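Local coordinates for protein alpha-acetolactate decarboxylase (Bacillus subtilis subsp. subtilis str. 168, PDB 5XNE) that decarboxylates (2S)-2-acetolactate to (R)-acetoin and carbon dioxide, a step on the route from pyruvate to butane-2,3-diol, at residues Phe78-Arg92 and Phe188-Lys202. Numbering follows the deposited sequence.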
ATOM      1  N   PHE B  78      16.931  -7.207   7.252  1.00  9.24           N
ATOM      2  CA  PHE B  78      17.592  -5.979   7.643  1.00 10.78           C
ATOM      3  C   PHE B  78      19.006  -5.937   7.083  1.00 13.04           C
ATOM      4  O   PHE B  78      19.750  -6.913   7.189  1.00 15.21           O
ATOM      5  CB  PHE B  78      17.609  -5.851   9.160  1.00  8.89           C
ATOM      6  CG  PHE B  78      17.999  -4.489   9.654  1.00 11.22           C
ATOM      7  CD1 PHE B  78      19.336  -4.114   9.742  1.00 12.93           C
ATOM      8  CD2 PHE B  78      17.027  -3.581  10.056  1.00  9.34           C
ATOM      9  CE1 PHE B  78      19.688  -2.855  10.199  1.00 11.82           C
ATOM     10  CE2 PHE B  78      17.368  -2.327  10.518  1.00  9.69           C
ATOM     11  CZ  PHE B  78      18.706  -1.958  10.599  1.00 12.93           C
ATOM     12  N   THR B  79      19.355  -4.805   6.483  1.00 12.85           N
ATOM     13  CA  THR B  79      20.714  -4.572   6.000  1.00 14.64           C
ATOM     14  C   THR B  79      21.185  -3.249   6.577  1.00 15.69           C
ATOM     15  O   THR B  79      20.457  -2.269   6.559  1.00 14.46           O
ATOM     16  CB  THR B  79      20.784  -4.540   4.465  1.00 18.05           C
ATOM     17  OG1 THR B  79      20.032  -3.424   3.979  1.00 20.14           O
ATOM     18  CG2 THR B  79      20.210  -5.821   3.880  1.00 17.82           C
ATOM     19  N   PRO B  80      22.416  -3.208   7.098  1.00 16.52           N
ATOM     20  CA  PRO B  80      22.866  -1.982   7.768  1.00 16.69           C
ATOM     21  C   PRO B  80      23.291  -0.869   6.795  1.00 19.84           C
ATOM     22  O   PRO B  80      24.484  -0.598   6.645  1.00 22.61           O
ATOM     23  CB  PRO B  80      24.057  -2.464   8.594  1.00 16.64           C
ATOM     24  CG  PRO B  80      24.579  -3.641   7.841  1.00 19.32           C
ATOM     25  CD  PRO B  80      23.381  -4.311   7.233  1.00 18.19           C
ATOM     26  N   ASP B  81      22.327  -0.215   6.160  1.00 13.77           N
ATOM     27  CA  ASP B  81      22.634   0.784   5.131  1.00 15.12           C
ATOM     28  C   ASP B  81      23.217   2.071   5.696  1.00 18.78           C
ATOM     29  O   ASP B  81      24.057   2.716   5.059  1.00 19.63           O
ATOM     30  CB  ASP B  81      21.378   1.116   4.326  1.00 15.49           C
ATOM     31  CG  ASP B  81      20.768  -0.107   3.677  1.00 17.35           C
ATOM     32  OD1 ASP B  81      21.492  -1.100   3.467  1.00 16.56           O
ATOM     33  OD2 ASP B  81      19.562  -0.078   3.362  1.00 14.80           O
ATOM     34  N   MET B  82      22.738   2.467   6.869  1.00 16.86           N
ATOM     35  CA  MET B  82      23.180   3.703   7.515  1.00 19.07           C
ATOM     36  C   MET B  82      23.369   3.479   9.005  1.00 22.15           C
ATOM     37  O   MET B  82      22.599   2.755   9.646  1.00 19.16           O
ATOM     38  CB  MET B  82      22.175   4.837   7.284  1.00 21.16           C
ATOM     39  CG  MET B  82      21.969   5.225   5.826  1.00 28.05           C
ATOM     40  SD  MET B  82      20.509   6.264   5.547  1.00 42.50           S
ATOM     41  CE  MET B  82      19.256   5.011   5.274  1.00 25.85           C
ATOM     42  N   THR B  83      24.403   4.094   9.566  1.00 24.80           N
ATOM     43  CA  THR B  83      24.585   4.060  11.010  1.00 25.38           C
ATOM     44  C   THR B  83      24.743   5.465  11.567  1.00 25.50           C
ATOM     45  O   THR B  83      25.183   6.381  10.874  1.00 28.92           O
ATOM     46  CB  THR B  83      25.795   3.218  11.416  1.00 29.02           C
ATOM     47  OG1 THR B  83      26.992   3.862  10.966  1.00 35.42           O
ATOM     48  CG2 THR B  83      25.702   1.823  10.819  1.00 23.51           C
ATOM     49  N   HIS B  84      24.373   5.627  12.826  1.00 26.00           N
ATOM     50  CA  HIS B  84      24.400   6.923  13.475  1.00 25.38           C
ATOM     51  C   HIS B  84      24.577   6.679  14.963  1.00 31.16           C
ATOM     52  O   HIS B  84      24.094   5.674  15.494  1.00 25.03           O
ATOM     53  CB  HIS B  84      23.114   7.698  13.187  1.00 30.60           C
ATOM     54  CG  HIS B  84      23.208   9.166  13.465  1.00 34.09           C
ATOM     55  ND1 HIS B  84      24.190   9.967  12.915  1.00 38.26           N
ATOM     56  CD2 HIS B  84      22.442   9.979  14.226  1.00 33.12           C
ATOM     57  CE1 HIS B  84      24.020  11.209  13.328  1.00 36.53           C
ATOM     58  NE2 HIS B  84      22.969  11.245  14.127  1.00 37.15           N
ATOM     59  N   LYS B  85      25.291   7.573  15.636  1.00 28.95           N
ATOM     60  CA  LYS B  85      25.502   7.421  17.067  1.00 26.94           C
ATOM     61  C   LYS B  85      24.787   8.531  17.821  1.00 29.89           C
ATOM     62  O   LYS B  85      24.838   9.696  17.424  1.00 29.45           O
ATOM     63  CB  LYS B  85      26.998   7.420  17.394  1.00 29.13           C
ATOM     64  CG  LYS B  85      27.753   6.221  16.836  1.00 30.46           C
ATOM     65  CD  LYS B  85      27.317   4.923  17.505  1.00 32.83           C
ATOM     66  CE  LYS B  85      28.504   4.190  18.127  1.00 35.35           C
ATOM     67  NZ  LYS B  85      28.243   2.731  18.334  1.00 37.49           N
ATOM     68  N   ILE B  86      24.091   8.166  18.891  1.00 22.47           N
ATOM     69  CA  ILE B  86      23.490   9.154  19.768  1.00 23.54           C
ATOM     70  C   ILE B  86      24.342   9.116  21.029  1.00 28.38           C
ATOM     71  O   ILE B  86      24.352   8.121  21.761  1.00 25.21           O
ATOM     72  CB  ILE B  86      21.998   8.875  20.061  1.00 25.95           C
ATOM     73  CG1 ILE B  86      21.102   9.366  18.915  1.00 28.15           C
ATOM     74  CG2 ILE B  86      21.555   9.614  21.306  1.00 29.44           C
ATOM     75  CD1 ILE B  86      21.398   8.796  17.566  1.00 30.52           C
ATOM     76  N   ASP B  87      25.102  10.187  21.241  1.00 30.38           N
ATOM     77  CA  ASP B  87      26.155  10.206  22.252  1.00 29.22           C
ATOM     78  C   ASP B  87      25.622  10.461  23.643  1.00 30.60           C
ATOM     79  O   ASP B  87      26.153   9.953  24.632  1.00 34.85           O
ATOM     80  CB  ASP B  87      27.191  11.280  21.926  1.00 28.04           C
ATOM     81  CG  ASP B  87      27.956  10.999  20.653  1.00 31.23           C
ATOM     82  OD1 ASP B  87      28.204   9.812  20.340  1.00 33.81           O
ATOM     83  OD2 ASP B  87      28.313  11.984  19.971  1.00 31.89           O
ATOM     84  N   ALA B  88      24.578  11.271  23.717  1.00 32.16           N
ATOM     85  CA  ALA B  88      24.083  11.726  24.996  1.00 29.09           C
ATOM     86  C   ALA B  88      22.569  11.749  25.039  1.00 29.34           C
ATOM     87  O   ALA B  88      21.893  11.394  24.067  1.00 28.16           O
ATOM     88  CB  ALA B  88      24.642  13.113  25.307  1.00 38.52           C
ATOM     89  N   LYS B  89      22.060  12.170  26.189  1.00 28.32           N
ATOM     90  CA  LYS B  89      20.640  12.290  26.452  1.00 29.35           C
ATOM     91  C   LYS B  89      19.889  12.927  25.286  1.00 31.06           C
ATOM     92  O   LYS B  89      20.243  14.012  24.825  1.00 28.93           O
ATOM     93  CB  LYS B  89      20.435  13.106  27.722  1.00 28.87           C
ATOM     94  CG  LYS B  89      19.145  12.846  28.445  1.00 29.72           C
ATOM     95  CD  LYS B  89      19.304  13.197  29.906  1.00 31.16           C
ATOM     96  CE  LYS B  89      17.964  13.504  30.519  1.00 33.94           C
ATOM     97  NZ  LYS B  89      17.090  14.210  29.552  1.00 33.80           N
ATOM     98  N   MET B  90      18.858  12.239  24.804  1.00 27.10           N
ATOM     99  CA  MET B  90      18.078  12.742  23.682  1.00 25.05           C
ATOM    100  C   MET B  90      16.634  12.253  23.765  1.00 24.73           C
ATOM    101  O   MET B  90      16.391  11.058  23.942  1.00 23.36           O
ATOM    102  CB  MET B  90      18.711  12.309  22.365  1.00 24.24           C
ATOM    103  CG  MET B  90      18.275  13.153  21.217  1.00 29.88           C
ATOM    104  SD  MET B  90      18.821  12.610  19.598  1.00 31.15           S
ATOM    105  CE  MET B  90      20.586  12.879  19.738  1.00 31.48           C
ATOM    106  N   THR B  91      15.684  13.178  23.651  1.00 23.22           N
ATOM    107  CA  THR B  91      14.271  12.841  23.764  1.00 20.48           C
ATOM    108  C   THR B  91      13.775  12.192  22.472  1.00 22.87           C
ATOM    109  O   THR B  91      14.444  12.260  21.448  1.00 22.53           O
ATOM    110  CB  THR B  91      13.409  14.073  24.064  1.00 27.79           C
ATOM    111  OG1 THR B  91      13.448  14.971  22.950  1.00 27.98           O
ATOM    112  CG2 THR B  91      13.914  14.790  25.312  1.00 29.03           C
ATOM    113  N   ARG B  92      12.606  11.559  22.539  1.00 24.46           N
ATOM    114  CA  ARG B  92      11.988  10.980  21.351  1.00 23.55           C
ATOM    115  C   ARG B  92      11.827  12.043  20.274  1.00 24.96           C
ATOM    116  O   ARG B  92      12.199  11.826  19.118  1.00 22.60           O
ATOM    117  CB  ARG B  92      10.633  10.361  21.685  1.00 23.10           C
ATOM    118  CG  ARG B  92       9.834   9.953  20.444  1.00 24.19           C
ATOM    119  CD  ARG B  92       8.469   9.400  20.800  1.00 28.47           C
ATOM    120  NE  ARG B  92       7.584  10.417  21.362  1.00 33.34           N
ATOM    121  CZ  ARG B  92       6.906  11.299  20.635  1.00 36.94           C
ATOM    122  NH1 ARG B  92       7.007  11.294  19.311  1.00 35.23           N
ATOM    123  NH2 ARG B  92       6.127  12.188  21.232  1.00 39.33           N
ATOM    124  N   PHE B 188       5.509   3.971  23.296  1.00 12.95           N
ATOM    125  CA  PHE B 188       4.805   5.259  23.295  1.00 13.31           C
ATOM    126  C   PHE B 188       5.782   6.442  23.335  1.00 16.32           C
ATOM    127  O   PHE B 188       5.537   7.489  22.732  1.00 17.79           O
ATOM    128  CB  PHE B 188       3.870   5.390  24.505  1.00 17.57           C
ATOM    129  CG  PHE B 188       2.594   4.610  24.398  1.00 20.17           C
ATOM    130  CD1 PHE B 188       1.973   4.410  23.175  1.00 19.34           C
ATOM    131  CD2 PHE B 188       2.005   4.086  25.541  1.00 21.54           C
ATOM    132  CE1 PHE B 188       0.781   3.696  23.091  1.00 21.74           C
ATOM    133  CE2 PHE B 188       0.818   3.364  25.464  1.00 21.95           C
ATOM    134  CZ  PHE B 188       0.207   3.170  24.236  1.00 18.54           C
ATOM    135  N   ASP B 189       6.867   6.279  24.087  1.00 15.94           N
ATOM    136  CA  ASP B 189       7.796   7.375  24.333  1.00 16.97           C
ATOM    137  C   ASP B 189       9.121   6.805  24.811  1.00 17.86           C
ATOM    138  O   ASP B 189       9.182   5.666  25.277  1.00 15.80           O
ATOM    139  CB  ASP B 189       7.215   8.355  25.362  1.00 20.99           C
ATOM    140  CG  ASP B 189       7.992   9.663  25.438  1.00 25.24           C
ATOM    141  OD1 ASP B 189       8.632  10.049  24.436  1.00 25.48           O
ATOM    142  OD2 ASP B 189       7.957  10.306  26.507  1.00 32.95           O
ATOM    143  N   TYR B 190      10.187   7.584  24.672  1.00 18.27           N
ATOM    144  CA  TYR B 190      11.491   7.138  25.132  1.00 18.79           C
ATOM    145  C   TYR B 190      12.486   8.288  25.210  1.00 20.20           C
ATOM    146  O   TYR B 190      12.333   9.299  24.535  1.00 19.42           O
ATOM    147  CB  TYR B 190      12.038   6.045  24.215  1.00 16.06           C
ATOM    148  CG  TYR B 190      12.092   6.425  22.756  1.00 16.13           C
ATOM    149  CD1 TYR B 190      10.972   6.288  21.943  1.00 15.93           C
ATOM    150  CD2 TYR B 190      13.259   6.906  22.187  1.00 18.65           C
ATOM    151  CE1 TYR B 190      11.019   6.626  20.612  1.00 16.31           C
ATOM    152  CE2 TYR B 190      13.318   7.247  20.849  1.00 20.28           C
ATOM    153  CZ  TYR B 190      12.190   7.098  20.063  1.00 16.73           C
ATOM    154  OH  TYR B 190      12.233   7.438  18.735  1.00 18.78           O
ATOM    155  N   VAL B 191      13.495   8.117  26.059  1.00 20.26           N
ATOM    156  CA  VAL B 191      14.625   9.029  26.120  1.00 20.69           C
ATOM    157  C   VAL B 191      15.891   8.197  26.046  1.00 20.64           C
ATOM    158  O   VAL B 191      16.075   7.275  26.838  1.00 20.27           O
ATOM    159  CB  VAL B 191      14.631   9.879  27.403  1.00 22.97           C
ATOM    160  CG1 VAL B 191      15.879  10.760  27.441  1.00 23.53           C
ATOM    161  CG2 VAL B 191      13.373  10.717  27.486  1.00 24.76           C
ATOM    162  N   LEU B 192      16.741   8.504  25.073  1.00 19.65           N
ATOM    163  CA  LEU B 192      17.984   7.777  24.880  1.00 19.28           C
ATOM    164  C   LEU B 192      19.029   8.332  25.830  1.00 21.07           C
ATOM    165  O   LEU B 192      19.144   9.543  25.988  1.00 22.02           O
ATOM    166  CB  LEU B 192      18.481   7.890  23.433  1.00 21.56           C
ATOM    167  CG  LEU B 192      17.409   7.829  22.336  1.00 23.41           C
ATOM    168  CD1 LEU B 192      18.016   7.906  20.952  1.00 21.66           C
ATOM    169  CD2 LEU B 192      16.608   6.581  22.465  1.00 28.55           C
ATOM    170  N   GLU B 193      19.772   7.446  26.475  1.00 21.97           N
ATOM    171  CA  GLU B 193      20.932   7.878  27.238  1.00 23.30           C
ATOM    172  C   GLU B 193      22.112   7.870  26.278  1.00 28.42           C
ATOM    173  O   GLU B 193      22.802   8.874  26.102  1.00 31.34           O
ATOM    174  CB  GLU B 193      21.173   6.973  28.443  1.00 25.25           C
ATOM    175  CG  GLU B 193      22.368   7.386  29.290  1.00 29.61           C
ATOM    176  CD  GLU B 193      22.248   6.918  30.724  1.00 36.46           C
ATOM    177  OE1 GLU B 193      21.194   6.344  31.075  1.00 38.58           O
ATOM    178  OE2 GLU B 193      23.204   7.121  31.503  1.00 41.30           O
ATOM    179  N   ASP B 194      22.321   6.722  25.648  1.00 21.62           N
ATOM    180  CA  ASP B 194      23.244   6.601  24.533  1.00 24.30           C
ATOM    181  C   ASP B 194      22.893   5.342  23.750  1.00 24.92           C
ATOM    182  O   ASP B 194      22.512   4.324  24.334  1.00 23.31           O
ATOM    183  CB  ASP B 194      24.692   6.544  25.017  1.00 26.84           C
ATOM    184  CG  ASP B 194      24.967   5.332  25.880  1.00 30.92           C
ATOM    185  OD1 ASP B 194      25.283   4.264  25.318  1.00 29.97           O
ATOM    186  OD2 ASP B 194      24.866   5.450  27.122  1.00 33.11           O
ATOM    187  N   CYS B 195      23.017   5.404  22.431  1.00 23.58           N
ATOM    188  CA  CYS B 195      22.703   4.241  21.612  1.00 20.84           C
ATOM    189  C   CYS B 195      23.361   4.298  20.249  1.00 19.91           C
ATOM    190  O   CYS B 195      23.787   5.359  19.788  1.00 23.05           O
ATOM    191  CB  CYS B 195      21.184   4.105  21.437  1.00 17.63           C
ATOM    192  SG  CYS B 195      20.406   5.294  20.277  1.00 22.55           S
ATOM    193  N   THR B 196      23.440   3.138  19.609  1.00 18.05           N
ATOM    194  CA  THR B 196      23.793   3.054  18.204  1.00 17.27           C
ATOM    195  C   THR B 196      22.513   2.903  17.383  1.00 15.89           C
ATOM    196  O   THR B 196      21.615   2.129  17.744  1.00 16.52           O
ATOM    197  CB  THR B 196      24.753   1.881  17.923  1.00 18.92           C
ATOM    198  OG1 THR B 196      24.979   1.757  16.513  1.00 30.79           O
ATOM    199  CG2 THR B 196      24.198   0.576  18.455  1.00 29.54           C
ATOM    200  N   VAL B 197      22.424   3.673  16.302  1.00 15.80           N
ATOM    201  CA  VAL B 197      21.304   3.571  15.376  1.00 15.90           C
ATOM    202  C   VAL B 197      21.748   2.891  14.094  1.00 15.53           C
ATOM    203  O   VAL B 197      22.845   3.139  13.584  1.00 17.19           O
ATOM    204  CB  VAL B 197      20.716   4.944  15.030  1.00 14.92           C
ATOM    205  CG1 VAL B 197      19.452   4.787  14.187  1.00 13.63           C
ATOM    206  CG2 VAL B 197      20.399   5.709  16.302  1.00 18.26           C
ATOM    207  N   THR B 198      20.896   2.014  13.575  1.00 11.44           N
ATOM    208  CA  THR B 198      21.143   1.386  12.290  1.00 11.47           C
ATOM    209  C   THR B 198      19.842   1.474  11.501  1.00 12.15           C
ATOM    210  O   THR B 198      18.765   1.243  12.060  1.00 11.27           O
ATOM    211  CB  THR B 198      21.592  -0.076  12.439  1.00 13.65           C
ATOM    212  OG1 THR B 198      22.654  -0.154  13.402  1.00 21.31           O
ATOM    213  CG2 THR B 198      22.120  -0.601  11.131  1.00 15.42           C
ATOM    214  N   ILE B 199      19.945   1.833  10.224  1.00 12.63           N
ATOM    215  CA  ILE B 199      18.772   2.057   9.370  1.00 10.77           C
ATOM    216  C   ILE B 199      18.912   1.284   8.058  1.00 12.80           C
ATOM    217  O   ILE B 199      20.002   1.213   7.464  1.00 12.41           O
ATOM    218  CB  ILE B 199      18.568   3.558   9.076  1.00 11.34           C
ATOM    219  CG1 ILE B 199      18.385   4.335  10.382  1.00 13.86           C
ATOM    220  CG2 ILE B 199      17.361   3.783   8.174  1.00 14.85           C
ATOM    221  CD1 ILE B 199      18.206   5.827  10.203  1.00 19.27           C
ATOM    222  N   SER B 200      17.803   0.687   7.614  1.00  9.40           N
ATOM    223  CA  SER B 200      17.779  -0.099   6.388  1.00 10.16           C
ATOM    224  C   SER B 200      16.700   0.461   5.461  1.00 11.60           C
ATOM    225  O   SER B 200      15.539   0.572   5.847  1.00 10.44           O
ATOM    226  CB  SER B 200      17.524  -1.572   6.711  1.00  9.49           C
ATOM    227  OG  SER B 200      17.676  -2.397   5.568  1.00 11.22           O
ATOM    228  N   GLN B 201      17.091   0.834   4.246  1.00  9.92           N
ATOM    229  CA  GLN B 201      16.182   1.478   3.300  1.00 10.43           C
ATOM    230  C   GLN B 201      15.560   0.439   2.370  1.00 10.75           C
ATOM    231  O   GLN B 201      16.260  -0.417   1.833  1.00 12.44           O
ATOM    232  CB  GLN B 201      16.941   2.543   2.488  1.00 11.41           C
ATOM    233  CG  GLN B 201      16.156   3.133   1.323  1.00 13.92           C
ATOM    234  CD  GLN B 201      16.977   4.148   0.549  1.00 18.10           C
ATOM    235  OE1 GLN B 201      17.479   5.113   1.120  1.00 20.35           O
ATOM    236  NE2 GLN B 201      17.131   3.925  -0.749  1.00 19.35           N
ATOM    237  N   LYS B 202      14.247   0.514   2.167  1.00  8.81           N
ATOM    238  CA  LYS B 202      13.560  -0.440   1.294  1.00  9.70           C
ATOM    239  C   LYS B 202      12.742   0.270   0.200  1.00  8.36           C
ATOM    240  O   LYS B 202      12.059   1.266   0.482  1.00 11.92           O
ATOM    241  CB  LYS B 202      12.651  -1.359   2.125  1.00 12.10           C
ATOM    242  CG  LYS B 202      13.401  -2.250   3.131  1.00 12.20           C
ATOM    243  CD  LYS B 202      14.452  -3.095   2.423  1.00 13.79           C
ATOM    244  CE  LYS B 202      15.199  -4.009   3.378  1.00 19.49           C
ATOM    245  NZ  LYS B 202      15.744  -3.213   4.466  1.00 22.03           N
TER
HETATM  246  O   HOH W   1      18.215  -2.305   2.275  1.00 21.88           O
HETATM  247  O   HOH W   2      19.090  -1.038   0.838  1.00 29.64           O
HETATM  248  O   HOH W   3      10.502  12.103  24.945  1.00 27.43           O
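Strand 82-86 pairs antiparallel with strand 195-202, from M82 opposite I199 to I86 opposite C195, and beyond the loop 87-89 and the corner at E193-D194 a second short antiparallel ladder pairs M90 with L192 and T91 with V191. This long-range antiparallel two-stranded ribbon shows how a bent ribbon can be split into two ladders, the register slipping by one residue at the corner; a classic beta bulge, D81 and M82 both facing I199, ends the longer one. In the angle of this bend I86, L192 and V197 all pack on F95 of helix 92-100. I86 CD1 presses on V197 CG2 at 3.5 Å, a tight carbon contact, while its CG2 branch meets L192 CD1.

Where the second ladder runs into that helix, R92 lies across Y190, its CB over the ring centre in a CH-pi contact, 11° off the normal. The R92 chain stays extended to CD and then bends (chi3 68°), which brings NE to D189 OD1 at 3.3 Å in a salt bridge; the oxygen lies near the guanidinium plane but is approached from above the carboxylate plane. E96 holds R92 NH1 through OE1, in a salt bridge, and Y190 OH through OE2, in a hydrogen bond. A leucine in place of R92 would probably leave D189 and E96 without their cationic mate.

At the far end S200 CB sits over one face of the F78 ring, and T198 CG2 touches F78 CE1 at its edge, 3.4 Å away. S200 OG donates to T79 OG1, which in turn donates to D81 OD1, so the two hydroxyls form a relay. The other oxygen, D81 OD2, receives two waters and, on its anti side, a nearly straight bond (164°) from Q201 N at 2.8 Å.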